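Local structure of putative cyclohexadienyl dehydrogenase and ADH prephenate dehydrogenase (Rhizobium meliloti, 4WJI) at the interface of chains A and B. The protein acts as a cyclohexadienyl dehydrogenase that binds NADP, probably oxidising prephenate to 4-hydroxyphenylpyruvate and carbon dioxide on the route to tyrosine. Numbering follows the deposited sequence. Chains: chain A/B, Putative cyclohexadienyl dehydrogenase and ADH prephenate dehydrogenase.

The interface of chains A and B. Residues chain A 198, 219-221, 223-224; chain B 186, 191-192, 227.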
ATOM      1  N   ILE A 198      11.686   2.646  -1.789  1.00 11.58           N
ATOM      2  CA  ILE A 198      11.142   3.998  -1.842  1.00 13.48           C
ATOM      3  C   ILE A 198      11.208   4.697  -0.485  1.00 11.15           C
ATOM      4  O   ILE A 198      11.466   5.889  -0.437  1.00 12.65           O
ATOM      5  CB  ILE A 198       9.799   4.053  -2.517  1.00 16.96           C
ATOM      6  CG1 ILE A 198       9.463   5.511  -2.880  1.00 18.61           C
ATOM      7  CG2 ILE A 198       8.753   3.461  -1.674  1.00 14.98           C
ATOM      8  CD1 ILE A 198       8.261   5.636  -3.777  1.00 23.85           C
ATOM      9  N   SER A 219      -0.867  11.121   1.010  1.00  8.53           N
ATOM     10  CA  SER A 219      -0.963  11.296  -0.441  1.00  9.36           C
ATOM     11  C   SER A 219      -0.363  10.124  -1.210  1.00  9.85           C
ATOM     12  O   SER A 219      -0.239  10.163  -2.427  1.00  9.46           O
ATOM     13  CB  SER A 219      -0.393  12.637  -0.939  1.00 11.23           C
ATOM     14  OG  SER A 219       0.951  12.823  -0.520  1.00 11.03           O
ATOM     15  N   GLY A 220       0.015   9.051  -0.494  1.00  9.71           N
ATOM     16  CA  GLY A 220       0.413   7.788  -1.148  1.00 11.03           C
ATOM     17  C   GLY A 220       1.547   7.040  -0.473  1.00 10.77           C
ATOM     18  O   GLY A 220       1.637   5.824  -0.534  1.00 13.74           O
ATOM     19  N   PHE A 221       2.442   7.784   0.168  1.00  9.90           N
ATOM     20  CA  PHE A 221       3.641   7.222   0.729  1.00  9.93           C
ATOM     21  C   PHE A 221       3.319   6.280   1.874  1.00  9.09           C
ATOM     22  O   PHE A 221       3.993   5.245   2.019  1.00 10.96           O
ATOM     23  CB  PHE A 221       4.500   8.365   1.251  1.00 11.84           C
ATOM     24  CG  PHE A 221       5.884   7.998   1.660  1.00 11.96           C
ATOM     25  CD1 PHE A 221       6.872   7.764   0.734  1.00 16.53           C
ATOM     26  CD2 PHE A 221       6.223   8.027   3.007  1.00 14.26           C
ATOM     27  CE1 PHE A 221       8.167   7.444   1.154  1.00 16.45           C
ATOM     28  CE2 PHE A 221       7.500   7.746   3.421  1.00 13.70           C
ATOM     29  CZ  PHE A 221       8.458   7.455   2.501  1.00 12.58           C
ATOM     30  N   ASP A 223       1.152   3.987   2.363  1.00 12.09           N
ATOM     31  CA  ASP A 223       0.917   2.607   1.991  1.00 13.33           C
ATOM     32  C   ASP A 223       2.231   1.772   1.936  1.00 13.48           C
ATOM     33  O   ASP A 223       2.294   0.597   2.377  1.00 16.14           O
ATOM     34  CB  ASP A 223       0.211   2.605   0.631  1.00 15.44           C
ATOM     35  CG  ASP A 223      -1.127   3.408   0.631  1.00 21.70           C
ATOM     36  OD1 ASP A 223      -1.121   4.682   0.685  1.00 23.47           O
ATOM     37  OD2 ASP A 223      -2.198   2.772   0.532  1.00 28.30           O
ATOM     38  N   PHE A 224       3.283   2.382   1.407  1.00 11.51           N
ATOM     39  CA  PHE A 224       4.569   1.718   1.266  1.00 10.90           C
ATOM     40  C   PHE A 224       5.278   1.596   2.631  1.00  9.23           C
ATOM     41  O   PHE A 224       6.016   0.613   2.915  1.00  9.79           O
ATOM     42  CB  PHE A 224       5.481   2.519   0.340  1.00 13.03           C
ATOM     43  CG  PHE A 224       5.093   2.481  -1.102  1.00 16.74           C
ATOM     44  CD1 PHE A 224       4.074   3.290  -1.583  1.00 17.81           C
ATOM     45  CD2 PHE A 224       5.797   1.692  -1.987  1.00 18.32           C
ATOM     46  CE1 PHE A 224       3.710   3.243  -2.923  1.00 20.69           C
ATOM     47  CE2 PHE A 224       5.473   1.671  -3.346  1.00 21.46           C
ATOM     48  CZ  PHE A 224       4.431   2.453  -3.819  1.00 22.31           C
TER
ATOM     49  N   ILE B 186       7.990  13.227  -4.025  1.00  9.52           N
ATOM     50  CA  ILE B 186       8.423  12.051  -3.245  1.00 11.28           C
ATOM     51  C   ILE B 186       7.304  11.428  -2.443  1.00 10.64           C
ATOM     52  O   ILE B 186       7.275  10.206  -2.363  1.00 12.17           O
ATOM     53  CB  ILE B 186       9.698  12.331  -2.397  1.00 13.32           C
ATOM     54  CG1 ILE B 186      10.189  11.069  -1.690  1.00 19.37           C
ATOM     55  CG2 ILE B 186       9.495  13.453  -1.401  1.00 16.30           C
ATOM     56  CD1 ILE B 186      10.566   9.932  -2.652  1.00 21.05           C
ATOM     57  N   PRO B 191       5.430   7.484  -5.414  1.00  9.70           N
ATOM     58  CA  PRO B 191       4.704   6.265  -4.960  1.00  9.63           C
ATOM     59  C   PRO B 191       3.676   5.768  -5.985  1.00  8.91           C
ATOM     60  O   PRO B 191       3.605   4.549  -6.258  1.00  9.07           O
ATOM     61  CB  PRO B 191       4.046   6.741  -3.643  1.00 10.03           C
ATOM     62  CG  PRO B 191       5.053   7.710  -3.099  1.00 11.55           C
ATOM     63  CD  PRO B 191       5.596   8.444  -4.326  1.00 10.91           C
ATOM     64  N   HIS B 192       2.882   6.671  -6.581  1.00  8.78           N
ATOM     65  CA  HIS B 192       1.906   6.220  -7.579  1.00  8.29           C
ATOM     66  C   HIS B 192       2.566   5.629  -8.835  1.00  8.24           C
ATOM     67  O   HIS B 192       2.115   4.625  -9.361  1.00  9.00           O
ATOM     68  CB  HIS B 192       0.894   7.325  -7.931  1.00  8.49           C
ATOM     69  CG  HIS B 192      -0.157   7.544  -6.884  1.00  8.57           C
ATOM     70  ND1 HIS B 192       0.067   8.226  -5.707  1.00  9.67           N
ATOM     71  CD2 HIS B 192      -1.460   7.176  -6.863  1.00  9.97           C
ATOM     72  CE1 HIS B 192      -1.063   8.292  -5.024  1.00  9.55           C
ATOM     73  NE2 HIS B 192      -1.995   7.631  -5.693  1.00 11.09           N
ATOM     74  N   LEU B 227      -3.485   1.809  -5.424  1.00  9.13           N
ATOM     75  CA  LEU B 227      -3.032   3.074  -6.014  0.50 10.41           C
ATOM     76  C   LEU B 227      -3.150   3.024  -7.530  1.00 11.29           C
ATOM     77  O   LEU B 227      -3.535   4.015  -8.174  1.00 11.84           O
ATOM     78  CB  LEU B 227      -1.614   3.393  -5.562  0.50 11.56           C
ATOM     79  CG  LEU B 227      -1.508   3.625  -4.058  0.50 13.57           C
ATOM     80  CD1 LEU B 227      -0.056   3.785  -3.664  0.50 18.87           C
ATOM     81  CD2 LEU B 227      -2.340   4.838  -3.647  0.50 15.39           C
TER
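In the prephenate/arogenate dehydrogenase family a helical C-terminal domain serves dimerization, and this patch of the two-fold interface shows a proline on a long helix used as an apolar knob. B:Pro191, on helix 177-203, buries 51 Å² against chain A. A:Phe224 and A:Ile198 meet its ring on neighbouring sides, and its CG faces the start of helix 221-227, 4.1 Å from A:Phe221 CA, with A:Gly220 alongside. The phenyl ring of A:Phe224 crosses the pyrrolidine obliquely rather than stacking on it. CG of this phenylalanine lies anti to its carbonyl carbon (chi1 -72°), which turns the outer rim towards chain B: CE1 meets B:Pro191 CB at 3.6 Å, while CZ comes 3.3 Å from the proline carbonyl O. Within its own chain, A:Gly220 O lies in the ring plane at the edge. A:Ile198 approaches from another side, its extended chain (chi1 -165°, chi2 170°) carrying CD1 to 3.8 Å from B:Pro191 CA. B:Leu227, burying 33 Å², reaches the same phenyl rim tip-first, CD1 standing 3.9 Å from A:Phe224 CE1. An alanine in place of A:Phe224 would remove the rim shared by B:Pro191 and B:Leu227 and would probably loosen the subunits' packing here. No hydrogen bond crosses the patch; beside the proline, the imidazole of B:His192 points CE1 at A:Ser219 O, 3.3 Å away in the ring plane, and B:Leu227 CG lies off centre over one face of the imidazole.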